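Side-chain contacts in putative phage endolysin (Salmonella enterica subsp. enterica serovar Typhimurium, PDB 4EVX), which probably hydrolyses the beta-1,4 linkages between N-acetylmuramic acid and N-acetylglucosamine in peptidoglycan, as lysozymes of glycosyl hydrolase family 24 do: residues Q30-W33 / H39-T42; P75-N78 / Q82-T85. One frame throughout, in Å; residues are numbered along the deposited sequence.

From the N terminus, the chain first reaches interaction 1, where residues 30-33 run up to strand 34-35 and residues 39-42 come back along strand 39-40, closing a short hairpin with only five residues between its segments. The chain then traverses helix 52-73, and interaction 2 closes the turn at its far end, joining the connecting loop 75-78 to the start of helix 80-94. The two contacts follow in series, neither nested nor crossed, and lie on opposite sides of the chain's centre, their centres about 27 Å apart. The assembly brings them together across chains: Asn32 of interaction 1 hydrogen-bonds Glu76 of the second subunit, part of that copy's loop 75-78.

Interaction 1. Residues Q30-W33 / H39-T42; sequences QGNW and HMLT
Leu41 and Trp33 share the same first torsion, chi1 -71° in each, which swings CG to the far side of CB from the carbonyl carbon. In Leu41, whose CB points toward the loop, this carries the branch ending in CD1 up to Trp33 CB, 4.1 Å away. The indole itself leads away from residues 39-42 and lies against Arg27, so the tryptophan contributes its carbonyl and CB here. Beside this apolar touch, the backbone makes the one hydrogen bond of the contact: Leu41 N donates to Trp33 O over 3.1 Å. The bond is fairly straight at hydrogen (159°), with the donor tilted 30° from the carbonyl plane. Met40, a selenomethionine, is modelled in two conformers; in one of them its CG comes 3.5 Å from Trp33 O, and the selenium makes a tentative approach to the root of the Asn32 side chain. The amide of Asn32 looks to another chain, ND2 being taken up by Glu76 OE2 of the second subunit, and Pro75 of that same copy packs on Met40. The His39 ring stacks with Phe58 and its ND1 hydrogen-bonds Asp62, tying the strand to helix 52-73. The Leu41-Trp33 bond thus carries the pairing one step past strands 34-35 and 39-40, a short antiparallel beta-hairpin within the phage lysozyme family region.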
loop_
_atom_site.group_PDB
_atom_site.type_symbol
_atom_site.label_atom_id
_atom_site.label_comp_id
_atom_site.label_asym_id
_atom_site.label_seq_id
_atom_site.Cartn_x
_atom_site.Cartn_y
_atom_site.Cartn_z
ATOM N N GLN A 30 0.756 -5.643 -22.810
ATOM C CA GLN A 30 -0.213 -6.725 -22.921
ATOM C C GLN A 30 -1.092 -6.601 -24.175
ATOM O O GLN A 30 -2.011 -7.394 -24.319
ATOM C CB GLN A 30 -1.071 -6.770 -21.648
ATOM C CG GLN A 30 -0.209 -6.762 -20.359
ATOM C CD GLN A 30 -0.835 -7.428 -19.151
ATOM O OE1 GLN A 30 -2.034 -7.708 -19.102
ATOM N NE2 GLN A 30 -0.038 -7.629 -18.102
ATOM N N GLY A 31 -0.807 -5.668 -25.083
ATOM C CA GLY A 31 -1.592 -5.493 -26.299
ATOM C C GLY A 31 -2.916 -4.776 -26.140
ATOM O O GLY A 31 -3.762 -4.843 -27.031
ATOM N N ASN A 32 -3.141 -4.098 -25.002
ATOM C CA ASN A 32 -4.390 -3.353 -24.807
ATOM C C ASN A 32 -4.189 -1.946 -25.294
ATOM O O ASN A 32 -3.090 -1.408 -25.163
ATOM C CB ASN A 32 -4.786 -3.388 -23.329
ATOM C CG ASN A 32 -5.133 -4.781 -22.859
ATOM O OD1 ASN A 32 -5.956 -5.473 -23.464
ATOM N ND2 ASN A 32 -4.549 -5.207 -21.763
ATOM N N TRP A 33 -5.248 -1.312 -25.793
ATOM C CA TRP A 33 -5.156 0.069 -26.249
ATOM C C TRP A 33 -5.260 1.022 -25.065
ATOM O O TRP A 33 -6.177 0.898 -24.262
ATOM C CB TRP A 33 -6.240 0.377 -27.257
ATOM C CG TRP A 33 -5.994 -0.301 -28.574
ATOM C CD1 TRP A 33 -6.660 -1.381 -29.067
ATOM C CD2 TRP A 33 -5.029 0.068 -29.564
ATOM N NE1 TRP A 33 -6.170 -1.715 -30.308
ATOM C CE2 TRP A 33 -5.193 -0.816 -30.655
ATOM C CE3 TRP A 33 -4.128 1.141 -29.698
ATOM C CZ2 TRP A 33 -4.430 -0.717 -31.812
ATOM C CZ3 TRP A 33 -3.372 1.242 -30.858
ATOM C CH2 TRP A 33 -3.552 0.346 -31.912
ATOM N N HIS A 39 -5.260 5.884 -19.657
ATOM C CA HIS A 39 -6.638 5.377 -19.729
ATOM C C HIS A 39 -6.801 4.157 -20.657
ATOM O O HIS A 39 -6.496 4.256 -21.852
ATOM C CB HIS A 39 -7.601 6.446 -20.224
ATOM C CG HIS A 39 -9.038 5.976 -20.318
ATOM N ND1 HIS A 39 -9.811 5.700 -19.153
ATOM C CD2 HIS A 39 -9.786 5.702 -21.407
ATOM C CE1 HIS A 39 -11.000 5.314 -19.608
ATOM N NE2 HIS A 39 -11.039 5.289 -20.941
HETATM N N MSE A 40 -7.287 3.022 -20.135
HETATM C CA MSE A 40 -7.488 1.884 -21.027
HETATM C C MSE A 40 -8.824 2.041 -21.777
HETATM O O MSE A 40 -9.870 2.154 -21.178
HETATM C CB MSE A 40 -7.426 0.567 -20.270
HETATM C CG MSE A 40 -7.133 -0.577 -21.218
HETATM SE SE MSE A 40 -7.457 -2.222 -20.385
HETATM C CE MSE A 40 -6.114 -2.181 -19.130
ATOM N N LEU A 41 -8.772 2.021 -23.101
ATOM C CA LEU A 41 -9.950 2.175 -23.937
ATOM C C LEU A 41 -10.808 0.895 -23.871
ATOM O O LEU A 41 -10.273 -0.170 -23.655
ATOM C CB LEU A 41 -9.520 2.497 -25.378
ATOM C CG LEU A 41 -8.939 3.899 -25.574
ATOM C CD1 LEU A 41 -8.243 3.997 -26.967
ATOM C CD2 LEU A 41 -10.024 4.965 -25.443
ATOM N N THR A 42 -12.119 1.000 -24.035
ATOM C CA THR A 42 -12.997 -0.195 -24.019
ATOM C C THR A 42 -12.797 -0.954 -25.335
ATOM O O THR A 42 -12.269 -0.374 -26.277
ATOM C CB THR A 42 -14.458 0.213 -23.803
ATOM O OG1 THR A 42 -14.834 1.058 -24.882
ATOM C CG2 THR A 42 -14.671 0.899 -22.478
#

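Interaction 2. Residues P75-N78 / Q82-T85; sequences PELN and QRET
Leu77 O receives Arg83 NH2 at 2.7 Å, a short but weak hydrogen bond because the angle at hydrogen is only 124°. The oxygen meets the guanidinium edge-on, close to the plane of the group. This is the turn of a helix-loop-helix: residues 75-78 follow helix 52-73, and Arg83 reaches back from the first turns of helix 80-94 to the loop backbone. A bend at chi3 (85°) brings the end of the arginine nearer the loop than the start of its side chain would suggest. Asp67 of helix 52-73 forms a salt bridge with NE, so the one guanidinium joins both helices and the loop between them, and the carboxylate probably helps to hold its rotation. The apolar half of the contact belongs to Leu77, which points toward the helix while its side chain and that of Arg83 run alongside one another in opposite senses. Gln82 extends beyond CG toward the subunit interface, where NE2 donates to Ser92 O of the third subunit, which probably helps to set the turn of its amide. One leucine branch serves this residue, Leu77 CD1 meeting Gln82 CB at 4.1 Å. The other serves the arginine: Leu77 CD2 rests on Arg83 CG at 3.9 Å, packing on the methylene stem whose tip bonds the leucine's own carbonyl.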
loop_
_atom_site.group_PDB
_atom_site.type_symbol
_atom_site.label_atom_id
_atom_site.label_comp_id
_atom_site.label_asym_id
_atom_site.label_seq_id
_atom_site.Cartn_x
_atom_site.Cartn_y
_atom_site.Cartn_z
ATOM N N PRO A 75 -15.266 -0.367 3.429
ATOM C CA PRO A 75 -16.496 0.359 3.762
ATOM C C PRO A 75 -16.428 1.332 4.949
ATOM O O PRO A 75 -17.163 2.319 4.970
ATOM C CB PRO A 75 -17.477 -0.785 4.033
ATOM C CG PRO A 75 -16.621 -1.946 4.390
ATOM C CD PRO A 75 -15.533 -1.830 3.409
ATOM N N GLU A 76 -15.519 1.111 5.860
ATOM C CA GLU A 76 -15.393 1.972 7.023
ATOM C C GLU A 76 -14.357 3.064 6.820
ATOM O O GLU A 76 -14.200 3.899 7.713
ATOM C CB GLU A 76 -14.978 1.117 8.229
ATOM C CG GLU A 76 -15.942 -0.002 8.517
ATOM C CD GLU A 76 -15.814 -0.588 9.899
ATOM O OE1 GLU A 76 -15.171 -1.648 10.050
ATOM O OE2 GLU A 76 -16.288 0.069 10.851
ATOM N N LEU A 77 -13.632 3.071 5.670
ATOM C CA LEU A 77 -12.567 4.014 5.488
ATOM C C LEU A 77 -13.165 5.339 5.077
ATOM O O LEU A 77 -13.617 5.500 3.933
ATOM C CB LEU A 77 -11.569 3.546 4.463
ATOM C CG LEU A 77 -10.407 4.473 4.203
ATOM C CD1 LEU A 77 -9.540 4.612 5.394
ATOM C CD2 LEU A 77 -9.606 3.999 3.065
ATOM N N ASN A 78 -13.132 6.290 5.996
ATOM C CA ASN A 78 -13.639 7.624 5.747
ATOM C C ASN A 78 -12.523 8.675 5.574
ATOM O O ASN A 78 -12.855 9.760 5.098
ATOM C CB ASN A 78 -14.591 8.062 6.874
ATOM C CG ASN A 78 -15.899 7.313 6.951
ATOM O OD1 ASN A 78 -16.424 7.088 8.054
ATOM N ND2 ASN A 78 -16.535 7.024 5.810
ATOM N N GLN A 82 -6.224 8.958 3.156
ATOM C CA GLN A 82 -5.916 7.535 2.932
ATOM C C GLN A 82 -6.627 7.010 1.658
ATOM O O GLN A 82 -6.017 6.237 0.928
ATOM C CB GLN A 82 -6.311 6.722 4.122
ATOM C CG GLN A 82 -5.437 6.970 5.374
ATOM C CD GLN A 82 -5.939 6.284 6.612
ATOM O OE1 GLN A 82 -6.958 5.578 6.622
ATOM N NE2 GLN A 82 -5.385 6.647 7.742
ATOM N N ARG A 83 -7.868 7.436 1.335
ATOM C CA ARG A 83 -8.486 7.048 0.078
ATOM C C ARG A 83 -7.645 7.538 -1.118
ATOM O O ARG A 83 -7.340 6.794 -2.050
ATOM C CB ARG A 83 -9.917 7.614 -0.035
ATOM C CG ARG A 83 -10.884 7.069 1.011
ATOM C CD ARG A 83 -12.189 7.868 0.949
ATOM N NE ARG A 83 -13.069 7.339 -0.074
ATOM C CZ ARG A 83 -13.824 6.258 0.080
ATOM N NH1 ARG A 83 -14.578 5.829 -0.909
ATOM N NH2 ARG A 83 -13.822 5.589 1.232
ATOM N N GLU A 84 -7.234 8.803 -1.092
ATOM C CA GLU A 84 -6.472 9.362 -2.196
ATOM C C GLU A 84 -5.101 8.673 -2.315
ATOM O O GLU A 84 -4.629 8.431 -3.460
ATOM C CB GLU A 84 -6.337 10.870 -2.086
ATOM C CG GLU A 84 -7.632 11.568 -2.374
ATOM C CD GLU A 84 -7.576 13.046 -2.689
ATOM O OE1 GLU A 84 -6.484 13.647 -2.587
ATOM O OE2 GLU A 84 -8.648 13.601 -3.056
ATOM N N THR A 85 -4.438 8.405 -1.211
ATOM C CA THR A 85 -3.132 7.747 -1.318
ATOM C C THR A 85 -3.240 6.319 -1.833
ATOM O O THR A 85 -2.394 5.869 -2.636
ATOM C CB THR A 85 -2.368 7.762 -0.016
ATOM O OG1 THR A 85 -3.018 7.031 1.015
ATOM C CG2 THR A 85 -1.979 9.192 0.418
#